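Local coordinates for sulfotransferase (Mus musculus, PDB 5X2B), which probably transfers a sulfuryl group from the donor PAPS to acceptor molecules, as cytosolic sulfotransferases do, at residues H46-V51 against I107-N112; I52-D57 against R206-S211; V148-W153 against I228-S233; H226-C229 against D234-L237. All coordinates share one frame; numbering follows the deposited sequence. Where two conformers were deposited one is given.

Contact 1. Residues H46-V51 against I107-N112; sequences HWLAEV and IYIVRN. With A3P (adenosine-3'-5'-diphosphate), chain M.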
loop_
_atom_site.group_PDB
_atom_site.type_symbol
_atom_site.label_atom_id
_atom_site.label_comp_id
_atom_site.label_asym_id
_atom_site.label_seq_id
_atom_site.Cartn_x
_atom_site.Cartn_y
_atom_site.Cartn_z
ATOM N N HIS A 46 -4.859 2.740 2.701
ATOM C CA HIS A 46 -5.796 3.271 3.665
ATOM C C HIS A 46 -6.888 2.285 3.764
ATOM O O HIS A 46 -7.127 1.714 4.806
ATOM C CB HIS A 46 -6.362 4.577 3.159
ATOM C CG HIS A 46 -5.318 5.608 2.921
ATOM N ND1 HIS A 46 -4.667 5.762 1.715
ATOM C CD2 HIS A 46 -4.767 6.525 3.763
ATOM C CE1 HIS A 46 -3.786 6.741 1.815
ATOM N NE2 HIS A 46 -3.832 7.219 3.044
ATOM N N TRP A 47 -7.553 2.066 2.649
ATOM C CA TRP A 47 -8.573 1.077 2.661
ATOM C C TRP A 47 -8.121 0.057 3.723
ATOM O O TRP A 47 -8.688 -0.037 4.800
ATOM C CB TRP A 47 -8.713 0.462 1.298
ATOM C CG TRP A 47 -10.057 -0.054 1.143
ATOM C CD1 TRP A 47 -10.985 -0.078 2.100
ATOM C CD2 TRP A 47 -10.659 -0.622 -0.028
ATOM N NE1 TRP A 47 -12.121 -0.656 1.641
ATOM C CE2 TRP A 47 -11.960 -0.988 0.322
ATOM C CE3 TRP A 47 -10.218 -0.877 -1.330
ATOM C CZ2 TRP A 47 -12.850 -1.582 -0.576
ATOM C CZ3 TRP A 47 -11.083 -1.463 -2.216
ATOM C CH2 TRP A 47 -12.391 -1.819 -1.836
ATOM N N LEU A 48 -7.033 -0.640 3.468
ATOM C CA LEU A 48 -6.579 -1.651 4.394
ATOM C C LEU A 48 -6.429 -1.106 5.797
ATOM O O LEU A 48 -6.937 -1.624 6.765
ATOM C CB LEU A 48 -5.223 -2.129 3.949
ATOM C CG LEU A 48 -4.551 -3.134 4.861
ATOM C CD1 LEU A 48 -5.590 -4.138 5.234
ATOM C CD2 LEU A 48 -3.376 -3.810 4.139
ATOM N N ALA A 49 -5.688 -0.050 5.930
ATOM C CA ALA A 49 -5.430 0.394 7.263
ATOM C C ALA A 49 -6.706 0.852 7.915
ATOM O O ALA A 49 -6.841 0.788 9.118
ATOM C CB ALA A 49 -4.476 1.480 7.252
ATOM N N GLU A 50 -7.645 1.346 7.153
ATOM C CA GLU A 50 -8.812 1.891 7.796
ATOM C C GLU A 50 -9.567 0.711 8.321
ATOM O O GLU A 50 -10.231 0.754 9.359
ATOM C CB GLU A 50 -9.674 2.637 6.802
ATOM C CG GLU A 50 -10.794 3.448 7.427
ATOM C CD GLU A 50 -10.330 4.771 8.036
ATOM O OE1 GLU A 50 -11.182 5.684 8.186
ATOM O OE2 GLU A 50 -9.131 4.900 8.374
ATOM N N VAL A 51 -9.463 -0.353 7.559
ATOM C CA VAL A 51 -10.158 -1.578 7.857
ATOM C C VAL A 51 -9.626 -2.191 9.155
ATOM O O VAL A 51 -10.366 -2.753 9.999
ATOM C CB VAL A 51 -9.910 -2.571 6.721
ATOM C CG1 VAL A 51 -10.432 -3.936 7.103
ATOM C CG2 VAL A 51 -10.540 -2.074 5.454
ATOM N N ILE A 107 0.759 -8.327 5.762
ATOM C CA ILE A 107 -0.317 -8.278 4.807
ATOM C C ILE A 107 0.089 -7.369 3.706
ATOM O O ILE A 107 0.323 -6.187 3.934
ATOM C CB ILE A 107 -1.574 -7.732 5.384
ATOM C CG1 ILE A 107 -1.988 -8.599 6.554
ATOM C CG2 ILE A 107 -2.680 -7.747 4.298
ATOM C CD1 ILE A 107 -3.077 -7.970 7.408
ATOM N N TYR A 108 0.195 -7.941 2.513
ATOM C CA TYR A 108 0.600 -7.210 1.345
ATOM C C TYR A 108 -0.620 -7.157 0.464
ATOM O O TYR A 108 -1.142 -8.202 0.101
ATOM C CB TYR A 108 1.677 -7.955 0.613
ATOM C CG TYR A 108 2.163 -7.225 -0.616
ATOM C CD1 TYR A 108 1.566 -7.425 -1.852
ATOM C CD2 TYR A 108 3.195 -6.326 -0.534
ATOM C CE1 TYR A 108 2.009 -6.745 -2.984
ATOM C CE2 TYR A 108 3.661 -5.660 -1.643
ATOM C CZ TYR A 108 3.062 -5.862 -2.868
ATOM O OH TYR A 108 3.524 -5.175 -3.985
ATOM N N ILE A 109 -1.086 -5.960 0.120
ATOM C CA ILE A 109 -2.299 -5.859 -0.669
ATOM C C ILE A 109 -1.879 -5.566 -2.105
ATOM O O ILE A 109 -0.798 -4.990 -2.319
ATOM C CB ILE A 109 -3.293 -4.807 -0.092
ATOM C CG1 ILE A 109 -4.474 -4.655 -1.036
ATOM C CG2 ILE A 109 -2.623 -3.444 0.142
ATOM C CD1 ILE A 109 -5.446 -3.578 -0.591
ATOM N N VAL A 110 -2.684 -5.990 -3.080
ATOM C CA VAL A 110 -2.312 -5.830 -4.482
ATOM C C VAL A 110 -3.449 -5.664 -5.449
ATOM O O VAL A 110 -4.470 -6.335 -5.342
ATOM C CB VAL A 110 -1.620 -7.050 -5.026
ATOM C CG1 VAL A 110 -2.655 -8.066 -5.409
ATOM C CG2 VAL A 110 -0.788 -6.654 -6.244
ATOM N N ARG A 111 -3.187 -4.860 -6.476
ATOM C CA ARG A 111 -4.193 -4.369 -7.398
ATOM C C ARG A 111 -3.604 -4.323 -8.835
ATOM O O ARG A 111 -2.420 -4.176 -9.022
ATOM C CB ARG A 111 -4.626 -2.973 -6.918
ATOM C CG ARG A 111 -5.405 -2.166 -7.942
ATOM C CD ARG A 111 -5.448 -0.672 -7.581
ATOM N NE ARG A 111 -6.663 -0.043 -8.097
ATOM C CZ ARG A 111 -6.994 1.240 -7.940
ATOM N NH1 ARG A 111 -6.184 2.091 -7.279
ATOM N NH2 ARG A 111 -8.163 1.663 -8.426
ATOM N N ASN A 112 -4.422 -4.500 -9.850
ATOM C CA ASN A 112 -3.865 -4.529 -11.188
ATOM C C ASN A 112 -3.180 -3.226 -11.447
ATOM O O ASN A 112 -3.617 -2.170 -10.990
ATOM C CB ASN A 112 -4.920 -4.712 -12.246
ATOM C CG ASN A 112 -5.625 -3.444 -12.545
ATOM O OD1 ASN A 112 -5.282 -2.716 -13.484
ATOM N ND2 ASN A 112 -6.610 -3.137 -11.708
HETATM P P1 A3P M . -8.520 5.703 -7.231
HETATM O O1P A3P M . -9.800 6.360 -6.771
HETATM O O2P A3P M . -7.487 6.731 -7.764
HETATM O O3P A3P M . -8.825 4.797 -8.425
HETATM P P2 A3P M . -3.929 4.302 -1.368
HETATM O O4P A3P M . -3.361 5.618 -1.392
HETATM O O5P A3P M . -2.809 3.301 -1.445
HETATM O O6P A3P M . -4.694 4.018 -0.063
HETATM O "O5'" A3P M . -4.846 4.133 -2.713
HETATM C "C5'" A3P M . -5.773 5.055 -3.254
HETATM C "C4'" A3P M . -6.860 4.454 -4.024
HETATM O "O4'" A3P M . -7.693 3.797 -3.115
HETATM C "C3'" A3P M . -7.737 5.418 -4.739
HETATM O "O3'" A3P M . -7.965 4.918 -6.045
HETATM C "C2'" A3P M . -8.940 5.451 -3.962
HETATM O "O2'" A3P M . -9.986 5.825 -4.857
HETATM C "C1'" A3P M . -9.035 4.077 -3.420
HETATM N N9 A3P M . -9.882 3.812 -2.203
HETATM C C8 A3P M . -9.721 4.368 -0.980
HETATM N N7 A3P M . -10.651 3.897 -0.133
HETATM C C5 A3P M . -11.408 3.015 -0.793
HETATM C C6 A3P M . -12.501 2.222 -0.451
HETATM N N6 A3P M . -13.063 2.257 0.865
HETATM N N1 A3P M . -13.042 1.413 -1.358
HETATM C C2 A3P M . -12.543 1.369 -2.596
HETATM N N3 A3P M . -11.512 2.127 -2.956
HETATM C C4 A3P M . -10.918 2.954 -2.101
#

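Contact 2. Residues I52-D57 against R206-S211; sequences IERIPD and RSTSFS. With A3P (adenosine-3'-5'-diphosphate), chain M.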
loop_
_atom_site.group_PDB
_atom_site.type_symbol
_atom_site.label_atom_id
_atom_site.label_comp_id
_atom_site.label_asym_id
_atom_site.label_seq_id
_atom_site.Cartn_x
_atom_site.Cartn_y
_atom_site.Cartn_z
ATOM N N ILE A 52 -8.319 -2.137 9.295
ATOM C CA ILE A 52 -7.739 -2.636 10.503
ATOM C C ILE A 52 -8.335 -1.882 11.696
ATOM O O ILE A 52 -9.005 -2.484 12.518
ATOM C CB ILE A 52 -6.233 -2.476 10.458
ATOM C CG1 ILE A 52 -5.687 -3.232 9.255
ATOM C CG2 ILE A 52 -5.647 -2.983 11.720
ATOM C CD1 ILE A 52 -6.093 -4.650 9.233
ATOM N N GLU A 53 -8.143 -0.563 11.774
ATOM C CA GLU A 53 -8.627 0.246 12.916
ATOM C C GLU A 53 -10.081 -0.052 13.289
ATOM O O GLU A 53 -10.469 0.079 14.444
ATOM C CB GLU A 53 -8.530 1.715 12.567
ATOM C CG GLU A 53 -7.134 2.153 12.197
ATOM C CD GLU A 53 -6.823 3.628 12.550
ATOM O OE1 GLU A 53 -6.540 3.890 13.739
ATOM O OE2 GLU A 53 -6.835 4.521 11.658
ATOM N N ARG A 54 -10.887 -0.438 12.304
ATOM C CA ARG A 54 -12.294 -0.706 12.557
ATOM C C ARG A 54 -12.534 -2.040 13.200
ATOM O O ARG A 54 -13.636 -2.321 13.630
ATOM C CB ARG A 54 -13.081 -0.674 11.265
ATOM C CG ARG A 54 -13.184 0.662 10.660
ATOM C CD ARG A 54 -13.569 1.626 11.703
ATOM N NE ARG A 54 -14.059 2.845 11.092
ATOM C CZ ARG A 54 -15.022 3.611 11.592
ATOM N NH1 ARG A 54 -15.616 3.298 12.727
ATOM N NH2 ARG A 54 -15.381 4.704 10.946
ATOM N N ILE A 55 -11.523 -2.889 13.230
ATOM C CA ILE A 55 -11.591 -4.090 14.059
ATOM C C ILE A 55 -11.645 -3.729 15.565
ATOM O O ILE A 55 -10.786 -3.000 16.068
ATOM C CB ILE A 55 -10.376 -5.007 13.796
ATOM C CG1 ILE A 55 -10.298 -5.367 12.318
ATOM C CG2 ILE A 55 -10.480 -6.273 14.589
ATOM C CD1 ILE A 55 -9.496 -6.660 12.008
ATOM N N PRO A 56 -12.647 -4.247 16.296
ATOM C CA PRO A 56 -12.908 -3.786 17.671
ATOM C C PRO A 56 -12.038 -4.400 18.795
ATOM O O PRO A 56 -11.862 -5.618 18.824
ATOM C CB PRO A 56 -14.387 -4.162 17.888
ATOM C CG PRO A 56 -14.822 -4.977 16.666
ATOM C CD PRO A 56 -13.586 -5.307 15.888
ATOM N N ASP A 57 -11.527 -3.551 19.700
ATOM C CA ASP A 57 -10.822 -3.998 20.902
ATOM C C ASP A 57 -9.848 -5.080 20.561
ATOM O O ASP A 57 -9.634 -6.004 21.329
ATOM C CB ASP A 57 -11.802 -4.522 21.958
ATOM C CG ASP A 57 -12.840 -3.498 22.340
ATOM O OD1 ASP A 57 -12.517 -2.286 22.357
ATOM O OD2 ASP A 57 -13.982 -3.915 22.609
ATOM N N ARG A 206 -20.133 -1.445 6.469
ATOM C CA ARG A 206 -20.823 -0.160 6.592
ATOM C C ARG A 206 -19.783 0.977 6.800
ATOM O O ARG A 206 -19.605 1.829 5.935
ATOM C CB ARG A 206 -21.864 -0.276 7.738
ATOM C CG ARG A 206 -22.931 0.850 7.859
ATOM C CD ARG A 206 -24.118 0.508 8.836
ATOM N NE ARG A 206 -25.272 1.432 8.730
ATOM C CZ ARG A 206 -26.350 1.416 9.524
ATOM N NH1 ARG A 206 -26.464 0.525 10.504
ATOM N NH2 ARG A 206 -27.322 2.294 9.347
ATOM N N SER A 207 -19.041 0.953 7.897
ATOM C CA SER A 207 -18.133 2.053 8.204
ATOM C C SER A 207 -17.039 2.324 7.149
ATOM O O SER A 207 -16.505 3.442 7.055
ATOM C CB SER A 207 -17.506 1.765 9.545
ATOM O OG SER A 207 -17.527 0.356 9.769
ATOM N N THR A 208 -16.697 1.338 6.328
ATOM C CA THR A 208 -15.504 1.514 5.500
ATOM C C THR A 208 -15.759 1.741 4.014
ATOM O O THR A 208 -14.812 1.863 3.247
ATOM C CB THR A 208 -14.517 0.324 5.647
ATOM O OG1 THR A 208 -15.173 -0.903 5.304
ATOM C CG2 THR A 208 -14.014 0.245 7.053
ATOM N N SER A 209 -17.010 1.823 3.589
ATOM C CA SER A 209 -17.305 2.055 2.176
ATOM C C SER A 209 -16.612 3.327 1.688
ATOM O O SER A 209 -16.561 4.354 2.377
ATOM C CB SER A 209 -18.811 2.169 1.937
ATOM O OG SER A 209 -19.286 3.465 2.266
ATOM N N PHE A 210 -16.066 3.242 0.493
ATOM C CA PHE A 210 -15.399 4.375 -0.104
ATOM C C PHE A 210 -16.062 5.713 0.215
ATOM O O PHE A 210 -15.452 6.610 0.781
ATOM C CB PHE A 210 -15.416 4.213 -1.605
ATOM C CG PHE A 210 -14.900 5.403 -2.312
ATOM C CD1 PHE A 210 -13.547 5.551 -2.530
ATOM C CD2 PHE A 210 -15.757 6.391 -2.739
ATOM C CE1 PHE A 210 -13.049 6.659 -3.169
ATOM C CE2 PHE A 210 -15.263 7.505 -3.382
ATOM C CZ PHE A 210 -13.907 7.640 -3.591
ATOM N N SER A 211 -17.314 5.842 -0.200
ATOM C CA SER A 211 -18.029 7.088 -0.049
ATOM C C SER A 211 -18.105 7.353 1.418
ATOM O O SER A 211 -17.970 8.477 1.875
ATOM C CB SER A 211 -19.423 6.934 -0.618
ATOM O OG SER A 211 -19.986 5.716 -0.173
HETATM P P1 A3P M . -8.520 5.703 -7.231
HETATM O O1P A3P M . -9.800 6.360 -6.771
HETATM O O2P A3P M . -7.487 6.731 -7.764
HETATM O O3P A3P M . -8.825 4.797 -8.425
HETATM P P2 A3P M . -3.929 4.302 -1.368
HETATM O O4P A3P M . -3.361 5.618 -1.392
HETATM O O5P A3P M . -2.809 3.301 -1.445
HETATM O O6P A3P M . -4.694 4.018 -0.063
HETATM O "O5'" A3P M . -4.846 4.133 -2.713
HETATM C "C5'" A3P M . -5.773 5.055 -3.254
HETATM C "C4'" A3P M . -6.860 4.454 -4.024
HETATM O "O4'" A3P M . -7.693 3.797 -3.115
HETATM C "C3'" A3P M . -7.737 5.418 -4.739
HETATM O "O3'" A3P M . -7.965 4.918 -6.045
HETATM C "C2'" A3P M . -8.940 5.451 -3.962
HETATM O "O2'" A3P M . -9.986 5.825 -4.857
HETATM C "C1'" A3P M . -9.035 4.077 -3.420
HETATM N N9 A3P M . -9.882 3.812 -2.203
HETATM C C8 A3P M . -9.721 4.368 -0.980
HETATM N N7 A3P M . -10.651 3.897 -0.133
HETATM C C5 A3P M . -11.408 3.015 -0.793
HETATM C C6 A3P M . -12.501 2.222 -0.451
HETATM N N6 A3P M . -13.063 2.257 0.865
HETATM N N1 A3P M . -13.042 1.413 -1.358
HETATM C C2 A3P M . -12.543 1.369 -2.596
HETATM N N3 A3P M . -11.512 2.127 -2.956
HETATM C C4 A3P M . -10.918 2.954 -2.101
#

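Contact 3. Residues V148-W153 against I228-S233; sequences VVYGSW and ICALTS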
loop_
_atom_site.group_PDB
_atom_site.type_symbol
_atom_site.label_atom_id
_atom_site.label_comp_id
_atom_site.label_asym_id
_atom_site.label_seq_id
_atom_site.Cartn_x
_atom_site.Cartn_y
_atom_site.Cartn_z
ATOM N N VAL A 148 9.248 6.137 -10.742
ATOM C CA VAL A 148 8.383 6.744 -9.779
ATOM C C VAL A 148 8.870 6.359 -8.396
ATOM O O VAL A 148 9.698 5.457 -8.214
ATOM C CB VAL A 148 6.957 6.273 -10.011
ATOM C CG1 VAL A 148 6.529 6.703 -11.383
ATOM C CG2 VAL A 148 6.875 4.738 -9.880
ATOM N N VAL A 149 8.362 7.081 -7.431
ATOM C CA VAL A 149 8.731 6.861 -6.064
ATOM C C VAL A 149 8.409 5.428 -5.711
ATOM O O VAL A 149 7.378 4.899 -6.156
ATOM C CB VAL A 149 7.907 7.734 -5.116
ATOM C CG1 VAL A 149 8.241 9.209 -5.302
ATOM C CG2 VAL A 149 6.409 7.490 -5.302
ATOM N N TYR A 150 9.267 4.801 -4.914
ATOM C CA TYR A 150 9.073 3.404 -4.513
ATOM C C TYR A 150 9.302 2.449 -5.658
ATOM O O TYR A 150 9.127 1.239 -5.492
ATOM C CB TYR A 150 7.678 3.167 -3.904
ATOM C CG TYR A 150 7.522 3.800 -2.534
ATOM C CD1 TYR A 150 8.368 3.421 -1.481
ATOM C CD2 TYR A 150 6.548 4.768 -2.279
ATOM C CE1 TYR A 150 8.276 3.997 -0.223
ATOM C CE2 TYR A 150 6.442 5.349 -1.019
ATOM C CZ TYR A 150 7.316 4.952 0.004
ATOM O OH TYR A 150 7.211 5.513 1.254
ATOM N N GLY A 151 9.662 2.996 -6.823
ATOM C CA GLY A 151 10.180 2.199 -7.919
ATOM C C GLY A 151 9.190 1.402 -8.705
ATOM O O GLY A 151 7.992 1.681 -8.725
ATOM N N SER A 152 9.697 0.368 -9.358
ATOM C CA SER A 152 8.888 -0.332 -10.323
ATOM C C SER A 152 7.789 -1.147 -9.706
ATOM O O SER A 152 8.003 -2.014 -8.870
ATOM C CB SER A 152 9.697 -1.326 -11.115
ATOM O OG SER A 152 8.777 -2.216 -11.693
ATOM N N TRP A 153 6.592 -0.932 -10.168
ATOM C CA TRP A 153 5.558 -1.758 -9.688
ATOM C C TRP A 153 6.124 -3.158 -9.666
ATOM O O TRP A 153 6.275 -3.782 -8.624
ATOM C CB TRP A 153 4.434 -1.714 -10.657
ATOM C CG TRP A 153 3.290 -2.409 -10.170
ATOM C CD1 TRP A 153 2.450 -1.971 -9.230
ATOM C CD2 TRP A 153 2.803 -3.698 -10.598
ATOM N NE1 TRP A 153 1.458 -2.898 -9.019
ATOM C CE2 TRP A 153 1.647 -3.971 -9.863
ATOM C CE3 TRP A 153 3.239 -4.651 -11.532
ATOM C CZ2 TRP A 153 0.907 -5.145 -10.013
ATOM C CZ3 TRP A 153 2.506 -5.823 -11.687
ATOM C CH2 TRP A 153 1.359 -6.058 -10.936
ATOM N N ILE A 228 -0.884 7.974 7.386
ATOM C CA ILE A 228 -0.642 6.555 7.206
ATOM C C ILE A 228 0.087 6.238 5.926
ATOM O O ILE A 228 0.675 5.180 5.785
ATOM C CB ILE A 228 -1.928 5.733 7.340
ATOM C CG1 ILE A 228 -3.096 6.378 6.602
ATOM C CG2 ILE A 228 -2.256 5.596 8.811
ATOM C CD1 ILE A 228 -4.404 5.667 6.870
ATOM N N CYS A 229 0.083 7.162 4.992
ATOM C CA CYS A 229 0.919 6.970 3.834
ATOM C C CYS A 229 1.914 8.075 3.919
ATOM O O CYS A 229 1.548 9.230 4.107
ATOM C CB CYS A 229 0.094 6.985 2.556
ATOM S SG CYS A 229 1.020 7.100 1.020
ATOM N N ALA A 230 3.181 7.698 3.848
ATOM C CA ALA A 230 4.254 8.644 4.028
ATOM C C ALA A 230 4.053 9.820 3.084
ATOM O O ALA A 230 4.346 10.964 3.417
ATOM C CB ALA A 230 5.626 7.980 3.779
ATOM N N LEU A 231 3.532 9.549 1.904
ATOM C CA LEU A 231 3.427 10.607 0.907
ATOM C C LEU A 231 2.349 11.578 1.273
ATOM O O LEU A 231 2.452 12.758 1.001
ATOM C CB LEU A 231 3.062 10.027 -0.436
ATOM C CG LEU A 231 4.025 8.938 -0.857
ATOM C CD1 LEU A 231 3.383 8.054 -1.916
ATOM C CD2 LEU A 231 5.298 9.578 -1.324
ATOM N N THR A 232 1.301 11.080 1.898
ATOM C CA THR A 232 0.103 11.871 2.016
ATOM C C THR A 232 0.008 12.613 3.329
ATOM O O THR A 232 0.182 12.028 4.409
ATOM C CB THR A 232 -1.123 10.994 1.902
ATOM O OG1 THR A 232 -1.654 10.754 3.213
ATOM C CG2 THR A 232 -0.749 9.677 1.232
ATOM N N SER A 233 -0.290 13.902 3.188
ATOM C CA SER A 233 -0.560 14.814 4.284
ATOM C C SER A 233 -2.018 15.278 4.261
ATOM O O SER A 233 -2.555 15.701 5.274
ATOM C CB SER A 233 0.357 16.028 4.146
ATOM O OG SER A 233 1.665 15.643 3.730
#

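Contact 4. Residues H226-C229 against D234-L237; sequences HVIC and DRNL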
loop_
_atom_site.group_PDB
_atom_site.type_symbol
_atom_site.label_atom_id
_atom_site.label_comp_id
_atom_site.label_asym_id
_atom_site.label_seq_id
_atom_site.Cartn_x
_atom_site.Cartn_y
_atom_site.Cartn_z
ATOM N N HIS A 226 -3.057 11.716 12.168
ATOM C CA HIS A 226 -2.203 10.579 11.975
ATOM C C HIS A 226 -2.100 10.316 10.486
ATOM O O HIS A 226 -3.104 10.069 9.823
ATOM C CB HIS A 226 -2.830 9.387 12.663
ATOM C CG HIS A 226 -3.845 8.677 11.820
ATOM N ND1 HIS A 226 -4.952 9.302 11.287
ATOM C CD2 HIS A 226 -3.896 7.394 11.408
ATOM C CE1 HIS A 226 -5.652 8.426 10.588
ATOM N NE2 HIS A 226 -5.032 7.259 10.646
ATOM N N VAL A 227 -0.890 10.376 9.954
ATOM C CA VAL A 227 -0.671 10.056 8.548
ATOM C C VAL A 227 -0.386 8.587 8.448
ATOM O O VAL A 227 0.299 8.013 9.307
ATOM C CB VAL A 227 0.531 10.755 7.915
ATOM C CG1 VAL A 227 1.608 11.040 8.935
ATOM C CG2 VAL A 227 1.083 9.874 6.783
ATOM N N ILE A 228 -0.884 7.974 7.386
ATOM C CA ILE A 228 -0.642 6.555 7.206
ATOM C C ILE A 228 0.087 6.238 5.926
ATOM O O ILE A 228 0.675 5.180 5.785
ATOM C CB ILE A 228 -1.928 5.733 7.340
ATOM C CG1 ILE A 228 -3.096 6.378 6.602
ATOM C CG2 ILE A 228 -2.256 5.596 8.811
ATOM C CD1 ILE A 228 -4.404 5.667 6.870
ATOM N N CYS A 229 0.083 7.162 4.992
ATOM C CA CYS A 229 0.919 6.970 3.834
ATOM C C CYS A 229 1.914 8.075 3.919
ATOM O O CYS A 229 1.548 9.230 4.107
ATOM C CB CYS A 229 0.094 6.985 2.556
ATOM S SG CYS A 229 1.020 7.100 1.020
ATOM N N ASP A 234 -2.652 15.241 3.098
ATOM C CA ASP A 234 -4.067 15.580 3.017
ATOM C C ASP A 234 -4.835 14.358 2.657
ATOM O O ASP A 234 -4.879 13.953 1.502
ATOM C CB ASP A 234 -4.363 16.633 1.956
ATOM C CG ASP A 234 -5.833 16.879 1.805
ATOM O OD1 ASP A 234 -6.623 15.930 2.037
ATOM O OD2 ASP A 234 -6.201 18.016 1.462
ATOM N N ARG A 235 -5.480 13.773 3.639
ATOM C CA ARG A 235 -6.244 12.600 3.333
ATOM C C ARG A 235 -7.280 12.979 2.267
ATOM O O ARG A 235 -7.549 12.186 1.363
ATOM C CB ARG A 235 -6.877 11.970 4.587
ATOM C CG ARG A 235 -5.943 10.988 5.336
ATOM C CD ARG A 235 -6.639 10.262 6.514
ATOM N NE ARG A 235 -7.917 9.618 6.162
ATOM C CZ ARG A 235 -8.347 8.448 6.652
ATOM N NH1 ARG A 235 -7.599 7.753 7.505
ATOM N NH2 ARG A 235 -9.527 7.957 6.287
ATOM N N ASN A 236 -7.840 14.188 2.318
ATOM C CA ASN A 236 -8.871 14.511 1.327
ATOM C C ASN A 236 -8.401 14.200 -0.090
ATOM O O ASN A 236 -9.199 14.038 -0.999
ATOM C CB ASN A 236 -9.346 15.955 1.447
ATOM C CG ASN A 236 -10.185 16.159 2.661
ATOM O OD1 ASN A 236 -9.729 16.706 3.663
ATOM N ND2 ASN A 236 -11.417 15.672 2.601
ATOM N N LEU A 237 -7.102 14.075 -0.275
ATOM C CA LEU A 237 -6.601 13.747 -1.579
ATOM C C LEU A 237 -6.760 12.283 -2.053
ATOM O O LEU A 237 -6.720 12.039 -3.240
ATOM C CB LEU A 237 -5.153 14.170 -1.637
ATOM C CG LEU A 237 -5.073 15.664 -1.399
ATOM C CD1 LEU A 237 -3.628 16.075 -1.410
ATOM C CD2 LEU A 237 -5.833 16.390 -2.463
#

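Contact 1. Residues H46-V51 against I107-N112
Leu48 CD2 meets two strand isoleucines at once, Ile107 CG2 at 4.0 Å and Ile109 CG2 at 4.1 Å, so that helix and strand join through buried methyls. With CG anti to the backbone N (chi1 176°), Leu48 sends this branch toward the strand, while the preceding His46 and Trp47 serve the nucleotide. His46 grips a single oxygen of the 5'-phosphate twice: its N is hydrogen-bonded to A3P O6P at 3.0 Å, and its ND1 to the same atom at an unusually short, doubtful 2.5 Å. Trp47 lays one indole face over the adenine, CZ2 3.1 Å from A3P N1. Replacing Trp47 by alanine would probably leave that adenine face without its stacking partner, freer to shift. From segment 107-112, extended Arg111 brings NH2 to the 3'-phosphate, 3.2 Å from A3P O3P in a nearly straight bond (170°). Tyr174 meets Arg111 (cation-pi) and Trp47 (edge-to-face) and probably steadies both. Helix 45-53 thus packs on parallel strands 105-110 and 35-38, beside helix 174-179, as in the P-loop-type sulfotransferase core.

Contact 2. Residues I52-D57 against R206-S211
Ser207 CB sits over the centre of the Arg54 guanidinium, 3.7 Å from CZ, so the flat group is laid across the serine's methylene. The second point of close packing lies nearer the backbone, where Arg54 CG touches Thr208 CG2, also at 3.7 Å. A bend at chi2 (-47°) turns the arginine chain, letting its aliphatic part serve Thr208 and its planar end serve Ser207. Thr208 is the buried, fixed side: its OG1 is hydrogen-bonded to Ile204 O in the preceding turn of helix 198-208, leaving the methyl to face the arginine. Beyond it the chain runs on to the nucleotide, and Thr208 O comes within 3.0 Å of A3P N6, the amino group of the adenine. Arg54, by contrast, is exposed, and Ser207 OG turns back to Ile204 O in a weak bond. No hydrogen bond or salt bridge crosses between the segments. The contact is therefore mainly one of dispersion, and the arginine's charge is probably screened largely by solvent.

Contact 3. Residues V148-W153 against I228-S233
Tyr150 reaches Ala230 and Leu231 from the third position of a type II beta turn, Val148 to Gly151, closed by Gly151 N to Val148 O at 2.8 Å; the tyrosine has the positive phi (71°) that this position requires. Its ring extends away from the turn, CG anti to the carbonyl carbon (chi1 -71°), and is met along one edge. There Leu231 CD1 lies near the ring plane, 4.2 Å from Tyr150 CE2, and the phenol oxygen rests against a methyl, Ala230 CB being 3.9 Å from Tyr150 OH. The hydroxyl makes a weak hydrogen bond with Glu67, while His89 meets the ring edge-to-face. On the opposing loop, Leu231 N makes a weak bond to Cys229 SG at 3.6 Å within the bend that carries Ala230 and Leu231. The turn is tied back to helix 113-126 by Val149 N to the hydroxyl of Tyr124, a calcium ligand in a crystal structure of this protein, and the Leu231 side chain is about 5 Å from those of Asn127 and Leu130, two further ligands. Two loops meeting near the nucleotide and the calcium-binding residues probably border the acceptor site, consistent with other cytosolic sulfotransferases.

Contact 4. Residues H226-C229 against D234-L237
The long loop between helices 210-214 and 253-266 folds back on itself where Arg235, opening the short 3-10 turn 235-237, reaches His226 and Ile228. One nitrogen does the touching: Arg235 NH1 lies 3.7 Å from His226 CE1, at the edge of the imidazole and near its plane, and 3.9 Å from Ile228 CD1. The guanidinium is tilted by 42° against the ring, so the two flat groups do not stack. A bend at chi3 (51°) directs the guanidinium to the histidine and the isoleucine. No hydrogen bond joins the segments, and Arg235 NH1 stands 4.1 Å from His226 NE2; were the histidine protonated, the two charges would probably disfavour one another. The arginine also has a long, weak ion pair with Glu50, and His226 touches Glu53, so acidic side chains of helix 45-53 are likely to offset positive charge here. Ile228 continues inward to pack on His46. Such a folded loop, just ahead of the RKGxxGDW sequence, probably belongs to the region that, as in other cytosolic sulfotransferases, closes over the nucleotide site.

Helix 45-53 is the common element: contact 1 uses its first turns and contact 2 its end, their centres 13 Å apart, and both border the same nucleotide. Along the chain these two cross, 107-112 falling between the halves of contact 2, while contacts 3 and 4 both come after contact 1 has closed. Contacts 3 and 4 share Ile228 and Cys229 on the late loop, with centres 12 Å apart, and that loop returns to helix 45-53. Contacts 2 and 3 are the most distant, 23 Å between centres, and do not touch. The parallel sheet, entered only through contact 1, thus carries a helix on which adenine-side and loop-side contacts converge around one bound A3P.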